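Local coordinates for protein putative Zn-dependent exopeptidase (Bacteroides vulgatus ATCC 8482, PDB 3GUX) that probably acts as a zinc-dependent aminopeptidase of the M28 family, removing residues from the N-terminal end of peptides, at residues E215-R220 with Y256-A261; D252-V257 with C265-N270. All coordinates share one frame; numbering follows the deposited sequence.

Contact 1: residues E215-R220 with Y256-A261; sequences EGYSAR and YVNKLA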
loop_
_atom_site.group_PDB
_atom_site.type_symbol
_atom_site.label_atom_id
_atom_site.label_comp_id
_atom_site.label_asym_id
_atom_site.label_seq_id
_atom_site.Cartn_x
_atom_site.Cartn_y
_atom_site.Cartn_z
ATOM N N GLU A 215 -7.766 -6.165 11.486
ATOM C CA GLU A 215 -8.233 -7.070 10.444
ATOM C C GLU A 215 -7.831 -8.487 10.817
ATOM O O GLU A 215 -6.698 -8.717 11.304
ATOM C CB GLU A 215 -7.684 -6.629 9.085
ATOM C CG GLU A 215 -8.193 -7.447 7.897
ATOM C CD GLU A 215 -7.426 -8.749 7.709
ATOM O OE1 GLU A 215 -6.195 -8.763 7.917
ATOM O OE2 GLU A 215 -8.046 -9.759 7.344
ATOM N N GLY A 216 -8.762 -9.425 10.597
ATOM C CA GLY A 216 -8.597 -10.816 11.033
ATOM C C GLY A 216 -7.306 -11.532 10.680
ATOM O O GLY A 216 -6.658 -12.096 11.565
ATOM N N TYR A 217 -6.951 -11.562 9.394
ATOM C CA TYR A 217 -5.722 -12.242 8.961
ATOM C C TYR A 217 -4.485 -11.549 9.552
ATOM O O TYR A 217 -3.599 -12.223 10.129
ATOM C CB TYR A 217 -5.649 -12.372 7.439
ATOM C CG TYR A 217 -4.517 -13.246 6.973
ATOM C CD1 TYR A 217 -4.689 -14.618 6.806
ATOM C CD2 TYR A 217 -3.266 -12.702 6.702
ATOM C CE1 TYR A 217 -3.614 -15.436 6.400
ATOM C CE2 TYR A 217 -2.206 -13.483 6.293
ATOM C CZ TYR A 217 -2.384 -14.841 6.121
ATOM O OH TYR A 217 -1.298 -15.574 5.721
ATOM N N SER A 218 -4.450 -10.221 9.459
ATOM C CA SER A 218 -3.362 -9.434 10.040
ATOM C C SER A 218 -3.176 -9.735 11.553
ATOM O O SER A 218 -2.054 -9.857 12.017
ATOM C CB SER A 218 -3.593 -7.925 9.847
ATOM O OG SER A 218 -3.724 -7.533 8.453
ATOM N N ALA A 219 -4.290 -9.891 12.274
ATOM C CA ALA A 219 -4.312 -10.131 13.712
ATOM C C ALA A 219 -3.867 -11.528 14.113
ATOM O O ALA A 219 -3.671 -11.779 15.298
ATOM C CB ALA A 219 -5.710 -9.862 14.243
ATOM N N ARG A 220 -3.778 -12.481 13.181
ATOM C CA ARG A 220 -3.213 -13.793 13.533
ATOM C C ARG A 220 -1.836 -14.036 12.896
ATOM O O ARG A 220 -1.143 -14.943 13.287
ATOM C CB ARG A 220 -4.189 -14.926 13.230
ATOM C CG ARG A 220 -4.441 -15.227 11.823
ATOM C CD ARG A 220 -5.362 -16.435 11.753
ATOM N NE ARG A 220 -5.585 -16.765 10.351
ATOM C CZ ARG A 220 -4.826 -17.584 9.621
ATOM N NH1 ARG A 220 -3.766 -18.214 10.128
ATOM N NH2 ARG A 220 -5.137 -17.785 8.349
ATOM N N TYR A 256 -1.299 -12.907 0.547
ATOM C CA TYR A 256 -0.284 -13.495 -0.349
ATOM C C TYR A 256 1.133 -13.036 0.028
ATOM O O TYR A 256 1.991 -13.891 0.293
ATOM C CB TYR A 256 -0.686 -13.267 -1.798
ATOM C CG TYR A 256 -2.013 -13.957 -2.018
ATOM C CD1 TYR A 256 -2.094 -15.342 -2.041
ATOM C CD2 TYR A 256 -3.184 -13.241 -2.094
ATOM C CE1 TYR A 256 -3.315 -15.987 -2.202
ATOM C CE2 TYR A 256 -4.402 -13.872 -2.238
ATOM C CZ TYR A 256 -4.469 -15.231 -2.315
ATOM O OH TYR A 256 -5.694 -15.860 -2.470
ATOM N N VAL A 257 1.365 -11.722 0.133
ATOM C CA VAL A 257 2.665 -11.187 0.634
ATOM C C VAL A 257 3.224 -12.050 1.746
ATOM O O VAL A 257 4.376 -12.529 1.690
ATOM C CB VAL A 257 2.524 -9.709 1.143
ATOM C CG1 VAL A 257 3.585 -9.386 2.134
ATOM C CG2 VAL A 257 2.548 -8.728 -0.030
ATOM N N ASN A 258 2.393 -12.283 2.755
ATOM C CA ASN A 258 2.786 -13.130 3.873
ATOM C C ASN A 258 3.097 -14.607 3.518
ATOM O O ASN A 258 3.912 -15.260 4.190
ATOM C CB ASN A 258 1.678 -13.071 4.936
ATOM C CG ASN A 258 1.988 -13.874 6.159
ATOM O OD1 ASN A 258 1.172 -14.693 6.612
ATOM N ND2 ASN A 258 3.196 -13.702 6.694
ATOM N N LYS A 259 2.499 -15.117 2.454
ATOM C CA LYS A 259 2.655 -16.528 2.112
ATOM C C LYS A 259 3.685 -16.809 1.044
ATOM O O LYS A 259 4.649 -17.514 1.294
ATOM C CB LYS A 259 1.303 -17.077 1.752
ATOM C CG LYS A 259 0.464 -17.285 2.986
ATOM C CD LYS A 259 -0.942 -17.730 2.625
ATOM C CE LYS A 259 -1.592 -18.395 3.835
ATOM N NZ LYS A 259 -2.917 -18.955 3.494
ATOM N N LEU A 260 3.495 -16.268 -0.144
ATOM C CA LEU A 260 4.456 -16.528 -1.206
ATOM C C LEU A 260 5.835 -15.818 -0.910
ATOM O O LEU A 260 6.912 -16.350 -1.242
ATOM C CB LEU A 260 3.810 -16.181 -2.550
ATOM N N ALA A 261 5.803 -14.686 -0.205
ATOM C CA ALA A 261 7.014 -13.916 0.110
ATOM C C ALA A 261 7.485 -13.965 1.583
ATOM O O ALA A 261 8.599 -13.558 1.860
ATOM C CB ALA A 261 6.768 -12.480 -0.293
#

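Contact 2: residues D252-V257 with C265-N270; sequences DDHIYV and CVDIIN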
loop_
_atom_site.group_PDB
_atom_site.type_symbol
_atom_site.label_atom_id
_atom_site.label_comp_id
_atom_site.label_asym_id
_atom_site.label_seq_id
_atom_site.Cartn_x
_atom_site.Cartn_y
_atom_site.Cartn_z
ATOM N N ASP A 252 -7.199 -10.241 0.855
ATOM C CA ASP A 252 -6.538 -9.038 0.332
ATOM C C ASP A 252 -5.070 -9.365 0.040
ATOM O O ASP A 252 -4.597 -10.424 0.406
ATOM C CB ASP A 252 -6.698 -7.881 1.340
ATOM C CG ASP A 252 -6.814 -6.511 0.678
ATOM O OD1 ASP A 252 -6.448 -6.405 -0.514
ATOM O OD2 ASP A 252 -7.228 -5.528 1.360
ATOM N N ASP A 253 -4.340 -8.436 -0.549
ATOM C CA ASP A 253 -2.973 -8.691 -0.994
ATOM C C ASP A 253 -2.017 -9.148 0.122
ATOM O O ASP A 253 -1.076 -9.911 -0.138
ATOM C CB ASP A 253 -2.419 -7.432 -1.688
ATOM C CG ASP A 253 -3.116 -7.105 -3.030
ATOM O OD1 ASP A 253 -3.292 -8.014 -3.868
ATOM O OD2 ASP A 253 -3.428 -5.906 -3.270
ATOM N N HIS A 254 -2.268 -8.688 1.353
ATOM C CA HIS A 254 -1.424 -9.020 2.498
ATOM C C HIS A 254 -1.393 -10.524 2.788
ATOM O O HIS A 254 -0.394 -11.003 3.300
ATOM C CB HIS A 254 -1.859 -8.234 3.727
ATOM C CG HIS A 254 -3.189 -8.623 4.276
ATOM N ND1 HIS A 254 -4.333 -8.679 3.508
ATOM C CD2 HIS A 254 -3.570 -8.909 5.536
ATOM C CE1 HIS A 254 -5.354 -9.022 4.272
ATOM N NE2 HIS A 254 -4.917 -9.160 5.510
ATOM N N ILE A 255 -2.476 -11.245 2.472
ATOM C CA ILE A 255 -2.514 -12.696 2.634
ATOM C C ILE A 255 -1.428 -13.334 1.800
ATOM O O ILE A 255 -0.711 -14.195 2.284
ATOM C CB ILE A 255 -3.883 -13.309 2.238
ATOM C CG1 ILE A 255 -4.971 -12.857 3.221
ATOM C CG2 ILE A 255 -3.806 -14.849 2.193
ATOM C CD1 ILE A 255 -6.296 -13.605 3.051
ATOM N N TYR A 256 -1.299 -12.907 0.547
ATOM C CA TYR A 256 -0.284 -13.495 -0.349
ATOM C C TYR A 256 1.133 -13.036 0.028
ATOM O O TYR A 256 1.991 -13.891 0.293
ATOM C CB TYR A 256 -0.686 -13.267 -1.798
ATOM C CG TYR A 256 -2.013 -13.957 -2.018
ATOM C CD1 TYR A 256 -2.094 -15.342 -2.041
ATOM C CD2 TYR A 256 -3.184 -13.241 -2.094
ATOM C CE1 TYR A 256 -3.315 -15.987 -2.202
ATOM C CE2 TYR A 256 -4.402 -13.872 -2.238
ATOM C CZ TYR A 256 -4.469 -15.231 -2.315
ATOM O OH TYR A 256 -5.694 -15.860 -2.470
ATOM N N VAL A 257 1.365 -11.722 0.133
ATOM C CA VAL A 257 2.665 -11.187 0.634
ATOM C C VAL A 257 3.224 -12.050 1.746
ATOM O O VAL A 257 4.376 -12.529 1.690
ATOM C CB VAL A 257 2.524 -9.709 1.143
ATOM C CG1 VAL A 257 3.585 -9.386 2.134
ATOM C CG2 VAL A 257 2.548 -8.728 -0.030
ATOM N N CYS A 265 2.260 -9.094 7.191
ATOM C CA CYS A 265 1.772 -7.936 6.510
ATOM C C CYS A 265 0.436 -7.514 7.067
ATOM O O CYS A 265 -0.502 -8.317 7.113
ATOM C CB CYS A 265 1.650 -8.259 5.035
ATOM S SG CYS A 265 1.356 -6.836 4.054
ATOM N N VAL A 266 0.354 -6.238 7.445
ATOM C CA VAL A 266 -0.822 -5.664 8.083
ATOM C C VAL A 266 -1.703 -4.965 7.071
ATOM O O VAL A 266 -1.240 -4.085 6.355
ATOM C CB VAL A 266 -0.405 -4.635 9.210
ATOM C CG1 VAL A 266 -1.603 -4.072 9.900
ATOM C CG2 VAL A 266 0.512 -5.290 10.264
ATOM N N ASP A 267 -2.979 -5.328 7.030
ATOM C CA ASP A 267 -3.937 -4.640 6.182
ATOM C C ASP A 267 -4.640 -3.507 6.970
ATOM O O ASP A 267 -5.278 -3.775 8.003
ATOM C CB ASP A 267 -4.954 -5.652 5.636
ATOM C CG ASP A 267 -5.770 -5.118 4.467
ATOM O OD1 ASP A 267 -5.524 -3.974 3.972
ATOM O OD2 ASP A 267 -6.675 -5.859 4.028
ATOM N N ILE A 268 -4.471 -2.253 6.515
ATOM C CA ILE A 268 -5.176 -1.084 7.049
ATOM C C ILE A 268 -6.302 -0.898 6.039
ATOM O O ILE A 268 -6.037 -0.429 4.932
ATOM C CB ILE A 268 -4.292 0.197 7.145
ATOM C CG1 ILE A 268 -3.019 -0.091 7.977
ATOM C CG2 ILE A 268 -5.116 1.376 7.677
ATOM C CD1 ILE A 268 -2.048 1.147 8.113
ATOM N N ILE A 269 -7.518 -1.294 6.427
ATOM C CA ILE A 269 -8.678 -1.373 5.545
ATOM C C ILE A 269 -9.939 -0.914 6.278
ATOM O O ILE A 269 -10.170 -1.286 7.415
ATOM C CB ILE A 269 -8.851 -2.811 4.962
ATOM C CG1 ILE A 269 -10.022 -2.895 3.951
ATOM C CG2 ILE A 269 -8.954 -3.863 6.096
ATOM C CD1 ILE A 269 -10.053 -4.207 3.097
ATOM N N ASN A 270 -10.724 -0.035 5.641
ATOM C CA ASN A 270 -11.947 0.424 6.250
ATOM C C ASN A 270 -12.942 -0.731 6.482
ATOM O O ASN A 270 -13.154 -1.551 5.583
ATOM C CB ASN A 270 -12.595 1.531 5.407
ATOM C CG ASN A 270 -13.830 2.085 6.067
ATOM O OD1 ASN A 270 -13.839 2.379 7.273
ATOM N ND2 ASN A 270 -14.892 2.203 5.298
#

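Contact 1: residues E215-R220 with Y256-A261
One hydrogen bond joins Tyr217 to Asn258, with the Lys259 chain packed beside it, and ties the segment leading into helix 218-221 to the C-terminal half of helix 253-260 at a partly buried place. Tyr217 reaches across with its ring: CG stands anti to the backbone N (chi1 -171°), which carries OH over to the other helix. There Tyr217 OH donates to Asn258 OD1 at 2.8 Å, landing on a lone pair in the carbonyl plane with a C=O...donor angle of 133°. OD1 lies near the plane of the ring, at its edge, while the ring and amide planes are turned 69° apart, an approach at an angle rather than a stack. Beside it the extended chain of Lys259 runs past the hydroxyl, with Lys259 CE 3.4 Å from Tyr217 OH. Ile255, one turn earlier in the same helix, packs under a face of the ring near Tyr217 CG.

The turn that presents the tyrosine is itself pinned by Glu215. Its OE1 accepts Ser218 N on the syn side at 2.7 Å. The same oxygen takes Ser218 OG at 2.8 Å. Tyr217 N comes to Glu215 OE2 from above the carboxylate plane, at 2.9 Å. His254 and Thr250 hold this capping carboxylate as well. The amide nitrogen of Asn258 makes a weak bond to Ile263 O, which should help keep OD1 turned to the tyrosine.

The chemistry is thus a directional bond between two neutral groups. Lys259 contributes methylenes rather than charge, and its NZ, 5.5 Å from Arg220 NH2, is likely to feel at most a mild repulsion there.

Contact 2: residues D252-V257 with C265-N270
Helix 253-260 packs on the edge strand 265-269 of the central mixed sheet, and His254, Val257 and the preceding Asp252 meet Cys265, Asp267 and Ile269 in a buried interface. The short segments run antiparallel, at 176°, with axes 7.7 Å apart. His254 lies at the centre. Asp267 CB sits over the middle of its ring, 3.5 Å from the centroid, a CH-pi contact, while Ile255 CG1 covers the opposite face toward the rim. At the ring edge, in plane, lies Cys265 O, 3.5 Å from His254 CD2, and His254 CB rests 3.5 Å from Cys265 SG. The chi1 of 68° places the ring between the backbone N and the carbonyl carbon, turned to the strand, and NE2 bonds to Glu215 OE1, in the segment leading into helix 218-221. Cut back to an alanine, this position would probably leave Glu215 without its imidazole partner and open a gap beside Asp267 CB. Val257 CG1 extends the apolar side, 3.7 Å from Cys265 CB. At the other end Asp252 OD2 is 2.7 Å from Asp267 OD2, and Ile269 CD1 lies 3.6 Å from the same Asp252 OD2. This acidic cluster, Asp252 and Asp267 with Asp203 and Glu161 nearby, is consistent with the metal-site region of M28 peptidases.

Along the chain the turn 215-220 comes first, then the continuous run 252-261, which carries the helical half of both contacts, and last the strand segment 265-270. Contact 1 closes a long loop over 35 intervening residues, which include helix 223-236; contact 2 closes a short one of seven. The loops cross rather than nest, since contact 2 begins inside the span of contact 1 and ends beyond it, with Tyr256 and Val257 common to both. Two probable hydrogen bonds join them: Glu215 OE1 to His254 NE2 at 2.8 Å, and Ser218 OG to Asp267 N at 2.7 Å. Turn, helix 253-260 and edge strand are thereby tied together.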